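Local coordinates for type II 3-hydroxyacyl-CoA dehydrogenase (Thermus thermophilus, PDB 1UAY), which probably oxidises 3-hydroxyacyl-CoA to 3-ketoacyl-CoA in fatty acid beta-oxidation with a nicotinamide cofactor, as a member of the short-chain dehydrogenase family, at residues V131-V136 with V176-F181; G170-T175 with L218-N223. All blocks are in the same frame, centred on the assembly; numbering follows the deposited sequence. Where two conformers were deposited one is given.

Overall arrangement
Both contacts are built on strand 171-178 of a seven-stranded parallel sheet, and their centres are about 15 Å apart. Contact 2 takes the first part of the strand and packs it against the end of helix 210-222; contact 1 takes the last part and pairs it with the neighbouring strand 128-133. Along the chain the segments alternate: 131-136, 170-175, 176-181, 218-223. The contacts meet where Asn-132 N probably bonds to Val-174 O and where Val-176 packs on Ile-220. Contact 1 thus lies at the C-terminal ends of the Rossmann strands, on the adenosine side, while contact 2 lies toward the N-terminal start of strand 171-178, where more residues reach the second subunit.

Contact 1: residues V131-V136 with V176-F181; sequences VNTASV and VAPGLF
Val-176 is gripped by the end of strand 128-133 and the residue after it, through its two backbone polar atoms, which straddle Thr-133 in a parallel bridge. Its N donates to Asn-132 O (2.8 Å, N-H...O angle 169°), and its O accepts from Ala-134 N (2.8 Å, 161°). Past the end of strand 128-133 the pairing continues with a longer, less straight bond from Val-136 N to Pro-178 O (3.1 Å, 152°). Between these last two bonds Ser-135 N, buried and with no hydrogen-bond partner in the model, faces Ala-177 CA.

Apolar contacts fill in around this ladder. On the face that carries Thr-133 and Val-176, the Thr-133 methyl, CG2, lies 3.7 Å from Pro-178 CG, the two side chains crossing at about a right angle. Having CG2 anti to the backbone N sets the Thr-133 hydroxyl on the other branch, where OG1 bonds to Ser-72 O and Tyr-213 OH. Val-131 CG1 touches Val-176 CG2 (3.9 Å). Farther along, both methyls of Val-136 rest against Gly-179 CA, CG1 at 3.8 Å.

A water, water 1, joins the two loops: it is 2.7 Å from Ser-135 OG and donates to Gly-179 O at 3.0 Å, although several acceptors compete for its protons. Ser-135 OG also accepts from Ala-137 N, capping the turn into the following helix.

Ser-135 touches Tyr-148 and Lys-152 of helix 146-166, and Lys-152 NZ bonds to Thr-133 O. This grouping is consistent with the Ser-Tyr-Lys catalytic triad of short-chain dehydrogenases. The serine loop after strand 128-133 and the Pro-Gly turn ending strand 171-178 lie side by side, as is characteristic of this Rossmann-fold family.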
loop_
_atom_site.group_PDB
_atom_site.type_symbol
_atom_site.label_atom_id
_atom_site.label_comp_id
_atom_site.label_asym_id
_atom_site.label_seq_id
_atom_site.Cartn_x
_atom_site.Cartn_y
_atom_site.Cartn_z
ATOM N N VAL A 131 -12.073 -12.031 -12.393
ATOM C CA VAL A 131 -11.588 -10.659 -12.337
ATOM C C VAL A 131 -12.641 -9.772 -11.696
ATOM O O VAL A 131 -13.757 -9.644 -12.211
ATOM C CB VAL A 131 -11.286 -10.117 -13.750
ATOM C CG1 VAL A 131 -10.696 -8.712 -13.663
ATOM C CG2 VAL A 131 -10.333 -11.058 -14.470
ATOM N N ASN A 132 -12.290 -9.178 -10.561
ATOM C CA ASN A 132 -13.209 -8.295 -9.860
ATOM C C ASN A 132 -12.863 -6.848 -10.159
ATOM O O ASN A 132 -11.763 -6.542 -10.625
ATOM C CB ASN A 132 -13.157 -8.551 -8.353
ATOM C CG ASN A 132 -13.599 -9.957 -7.989
ATOM O OD1 ASN A 132 -14.438 -10.547 -8.666
ATOM N ND2 ASN A 132 -13.055 -10.488 -6.904
ATOM N N THR A 133 -13.810 -5.958 -9.890
ATOM C CA THR A 133 -13.613 -4.545 -10.145
ATOM C C THR A 133 -13.785 -3.735 -8.874
ATOM O O THR A 133 -14.859 -3.717 -8.270
ATOM C CB THR A 133 -14.616 -4.034 -11.200
ATOM O OG1 THR A 133 -14.574 -4.887 -12.350
ATOM C CG2 THR A 133 -14.269 -2.615 -11.625
ATOM N N ALA A 134 -12.711 -3.081 -8.451
ATOM C CA ALA A 134 -12.768 -2.241 -7.268
ATOM C C ALA A 134 -12.821 -0.800 -7.770
ATOM O O ALA A 134 -13.638 -0.473 -8.633
ATOM C CB ALA A 134 -11.538 -2.474 -6.390
ATOM N N SER A 135 -11.944 0.047 -7.249
ATOM C CA SER A 135 -11.879 1.455 -7.636
ATOM C C SER A 135 -10.730 2.078 -6.878
ATOM O O SER A 135 -10.352 1.595 -5.813
ATOM C CB SER A 135 -13.173 2.185 -7.256
ATOM O OG SER A 135 -13.029 3.598 -7.381
ATOM N N VAL A 136 -10.168 3.149 -7.428
ATOM C CA VAL A 136 -9.083 3.841 -6.752
ATOM C C VAL A 136 -9.618 4.436 -5.447
ATOM O O VAL A 136 -8.848 4.780 -4.557
ATOM C CB VAL A 136 -8.490 4.964 -7.633
ATOM C CG1 VAL A 136 -7.778 4.355 -8.833
ATOM C CG2 VAL A 136 -9.587 5.909 -8.088
ATOM N N VAL A 176 -9.186 -5.343 -10.745
ATOM C CA VAL A 176 -8.834 -4.144 -11.493
ATOM C C VAL A 176 -9.433 -2.992 -10.698
ATOM O O VAL A 176 -10.596 -3.057 -10.303
ATOM C CB VAL A 176 -9.463 -4.135 -12.902
ATOM C CG1 VAL A 176 -9.215 -2.788 -13.576
ATOM C CG2 VAL A 176 -8.878 -5.253 -13.738
ATOM N N ALA A 177 -8.639 -1.958 -10.437
ATOM C CA ALA A 177 -9.123 -0.788 -9.702
ATOM C C ALA A 177 -9.133 0.403 -10.657
ATOM O O ALA A 177 -8.128 1.102 -10.813
ATOM C CB ALA A 177 -8.218 -0.498 -8.503
ATOM N N PRO A 178 -10.274 0.642 -11.321
ATOM C CA PRO A 178 -10.364 1.761 -12.257
ATOM C C PRO A 178 -10.319 3.124 -11.591
ATOM O O PRO A 178 -10.740 3.291 -10.444
ATOM C CB PRO A 178 -11.714 1.546 -12.944
ATOM C CG PRO A 178 -11.999 0.082 -12.747
ATOM C CD PRO A 178 -11.508 -0.158 -11.346
ATOM N N GLY A 179 -9.798 4.088 -12.339
ATOM C CA GLY A 179 -9.763 5.460 -11.882
ATOM C C GLY A 179 -11.065 6.065 -12.376
ATOM O O GLY A 179 -12.128 5.468 -12.207
ATOM N N LEU A 180 -10.995 7.222 -13.023
ATOM C CA LEU A 180 -12.206 7.875 -13.505
ATOM C C LEU A 180 -12.644 7.425 -14.895
ATOM O O LEU A 180 -11.982 7.709 -15.895
ATOM C CB LEU A 180 -12.018 9.392 -13.502
ATOM C CG LEU A 180 -13.296 10.232 -13.470
ATOM C CD1 LEU A 180 -14.037 9.989 -12.163
ATOM C CD2 LEU A 180 -12.943 11.704 -13.604
ATOM N N PHE A 181 -13.767 6.710 -14.937
ATOM C CA PHE A 181 -14.364 6.221 -16.177
ATOM C C PHE A 181 -15.841 6.598 -16.106
ATOM O O PHE A 181 -16.297 7.161 -15.114
ATOM C CB PHE A 181 -14.283 4.691 -16.287
ATOM C CG PHE A 181 -12.921 4.158 -16.634
ATOM C CD1 PHE A 181 -11.896 4.147 -15.694
ATOM C CD2 PHE A 181 -12.680 3.619 -17.894
ATOM C CE1 PHE A 181 -10.650 3.599 -16.006
ATOM C CE2 PHE A 181 -11.439 3.071 -18.217
ATOM C CZ PHE A 181 -10.423 3.061 -17.270
HETATM O O HOH W 1 -13.587 4.162 -9.932
#

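Contact 2: residues G170-T175 with L218-N223; sequences GIRVVT and LHILEN
Arg-172 and Val-174, alternate residues of strand 171-178, both direct their side chains at the last turn of helix 210-222, which runs roughly antiparallel to the strand at 149°. His-219 turns from the strand to the subunit interface and stacks on His-219 of the second subunit.

Ile-220 makes the apolar part of the contact. It meets Val-174 tip to tip: CD1 lies 3.8 Å from Val-174 CG1, while CG2 sits 3.9 Å from Val-174 CG2. Its carbonyl makes the polar part. Arg-172 bends at chi3 (-80°) and brings the end of its guanidinium to Ile-220 O, which both terminal nitrogens grip, NH1 at 2.9 Å and NH2 at 3.0 Å. The oxygen lies almost in the guanidinium plane, so the fork is flat on the arginine side. On the carbonyl side it is not: NH2 approaches in the C=O plane, but NH1 stands 35° above it. Ile-220 O also accepts from Asn-223 N (3.3 Å), so three N-H groups share it.

Leu-221 O comes within 3.2 Å of Arg-172 NH2, at the guanidinium edge. Asn-223, where the chain leaves the helix, places its backbone O over one guanidinium face, 3.1 Å from NH1 at an angle too poor for a hydrogen bond. Its ND2 bonds to Glu-212 O of the second subunit.

Arg-172 NE to Gln-126 OE1 and NH1 to Leu-226 O complete the hold, leaving the group little rotational freedom. The buried cation is thus held by carbonyl oxygens of the helix end and of the loop after it, with one side-chain amide oxygen, that of Gln-126, at a helix C-terminus whose dipole would be expected to favour a positive charge.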
loop_
_atom_site.group_PDB
_atom_site.type_symbol
_atom_site.label_atom_id
_atom_site.label_comp_id
_atom_site.label_asym_id
_atom_site.label_seq_id
_atom_site.Cartn_x
_atom_site.Cartn_y
_atom_site.Cartn_z
ATOM N N GLY A 170 -6.625 -24.175 -9.418
ATOM C CA GLY A 170 -6.231 -23.637 -10.706
ATOM C C GLY A 170 -7.087 -22.459 -11.144
ATOM O O GLY A 170 -7.246 -22.208 -12.339
ATOM N N ILE A 171 -7.650 -21.731 -10.184
ATOM C CA ILE A 171 -8.476 -20.574 -10.510
ATOM C C ILE A 171 -7.805 -19.311 -9.982
ATOM O O ILE A 171 -7.529 -19.195 -8.789
ATOM C CB ILE A 171 -9.893 -20.702 -9.902
ATOM C CG1 ILE A 171 -10.609 -21.907 -10.523
ATOM C CG2 ILE A 171 -10.698 -19.421 -10.162
ATOM C CD1 ILE A 171 -11.889 -22.291 -9.816
ATOM N N ARG A 172 -7.521 -18.380 -10.884
ATOM C CA ARG A 172 -6.889 -17.122 -10.506
ATOM C C ARG A 172 -7.928 -16.081 -10.114
ATOM O O ARG A 172 -9.071 -16.128 -10.566
ATOM C CB ARG A 172 -6.045 -16.570 -11.662
ATOM C CG ARG A 172 -4.774 -17.348 -11.947
ATOM C CD ARG A 172 -3.862 -16.584 -12.895
ATOM N NE ARG A 172 -4.258 -16.691 -14.300
ATOM C CZ ARG A 172 -4.495 -15.656 -15.103
ATOM N NH1 ARG A 172 -4.395 -14.413 -14.651
ATOM N NH2 ARG A 172 -4.800 -15.865 -16.379
ATOM N N VAL A 173 -7.518 -15.151 -9.257
ATOM C CA VAL A 173 -8.384 -14.062 -8.820
ATOM C C VAL A 173 -7.556 -12.787 -8.879
ATOM O O VAL A 173 -6.526 -12.667 -8.216
ATOM C CB VAL A 173 -8.904 -14.259 -7.374
ATOM C CG1 VAL A 173 -9.858 -13.123 -7.006
ATOM C CG2 VAL A 173 -9.615 -15.591 -7.255
ATOM N N VAL A 174 -8.010 -11.847 -9.701
ATOM C CA VAL A 174 -7.330 -10.572 -9.885
ATOM C C VAL A 174 -8.353 -9.454 -9.799
ATOM O O VAL A 174 -9.514 -9.636 -10.169
ATOM C CB VAL A 174 -6.643 -10.511 -11.267
ATOM C CG1 VAL A 174 -5.997 -9.143 -11.485
ATOM C CG2 VAL A 174 -5.598 -11.605 -11.369
ATOM N N THR A 175 -7.925 -8.297 -9.311
ATOM C CA THR A 175 -8.819 -7.157 -9.193
ATOM C C THR A 175 -8.300 -5.963 -9.976
ATOM O O THR A 175 -7.117 -5.632 -9.906
ATOM C CB THR A 175 -8.987 -6.732 -7.719
ATOM O OG1 THR A 175 -9.634 -7.783 -6.992
ATOM C CG2 THR A 175 -9.827 -5.463 -7.616
ATOM N N LEU A 218 -8.764 -8.541 -20.673
ATOM C CA LEU A 218 -8.334 -9.604 -21.577
ATOM C C LEU A 218 -6.859 -9.957 -21.380
ATOM O O LEU A 218 -6.442 -11.104 -21.490
ATOM C CB LEU A 218 -8.563 -9.141 -23.016
ATOM C CG LEU A 218 -9.865 -9.693 -23.596
ATOM C CD1 LEU A 218 -11.094 -9.096 -22.911
ATOM C CD2 LEU A 218 -10.024 -9.402 -25.089
ATOM N N HIS A 219 -6.010 -8.984 -21.059
ATOM C CA HIS A 219 -4.615 -9.320 -20.823
ATOM C C HIS A 219 -4.497 -10.180 -19.571
ATOM O O HIS A 219 -3.711 -11.124 -19.531
ATOM C CB HIS A 219 -3.740 -8.082 -20.649
ATOM C CG HIS A 219 -2.306 -8.422 -20.391
ATOM N ND1 HIS A 219 -1.525 -9.071 -21.324
ATOM C CD2 HIS A 219 -1.547 -8.312 -19.275
ATOM C CE1 HIS A 219 -0.350 -9.354 -20.791
ATOM N NE2 HIS A 219 -0.337 -8.906 -19.548
ATOM N N ILE A 220 -5.270 -9.853 -18.542
ATOM C CA ILE A 220 -5.231 -10.637 -17.314
ATOM C C ILE A 220 -5.574 -12.091 -17.639
ATOM O O ILE A 220 -4.921 -13.016 -17.158
ATOM C CB ILE A 220 -6.218 -10.076 -16.267
ATOM C CG1 ILE A 220 -5.714 -8.717 -15.773
ATOM C CG2 ILE A 220 -6.373 -11.058 -15.106
ATOM C CD1 ILE A 220 -6.736 -7.916 -14.999
ATOM N N LEU A 221 -6.587 -12.297 -18.475
ATOM C CA LEU A 221 -6.976 -13.655 -18.843
ATOM C C LEU A 221 -5.860 -14.399 -19.572
ATOM O O LEU A 221 -5.720 -15.614 -19.424
ATOM C CB LEU A 221 -8.228 -13.628 -19.724
ATOM C CG LEU A 221 -9.506 -13.106 -19.066
ATOM C CD1 LEU A 221 -10.617 -13.078 -20.099
ATOM C CD2 LEU A 221 -9.891 -13.986 -17.884
ATOM N N GLU A 222 -5.066 -13.670 -20.350
ATOM C CA GLU A 222 -3.979 -14.267 -21.124
ATOM C C GLU A 222 -2.626 -14.360 -20.428
ATOM O O GLU A 222 -1.692 -14.941 -20.982
ATOM C CB GLU A 222 -3.791 -13.500 -22.436
ATOM C CG GLU A 222 -4.844 -13.775 -23.490
ATOM C CD GLU A 222 -4.595 -12.999 -24.767
ATOM O OE1 GLU A 222 -5.186 -13.358 -25.807
ATOM O OE2 GLU A 222 -3.812 -12.025 -24.730
ATOM N N ASN A 223 -2.510 -13.798 -19.229
ATOM C CA ASN A 223 -1.237 -13.825 -18.513
ATOM C C ASN A 223 -1.349 -14.600 -17.202
ATOM O O ASN A 223 -1.778 -14.056 -16.187
ATOM C CB ASN A 223 -0.769 -12.399 -18.223
ATOM C CG ASN A 223 0.703 -12.337 -17.876
ATOM O OD1 ASN A 223 1.256 -13.282 -17.312
ATOM N ND2 ASN A 223 1.347 -11.221 -18.201
#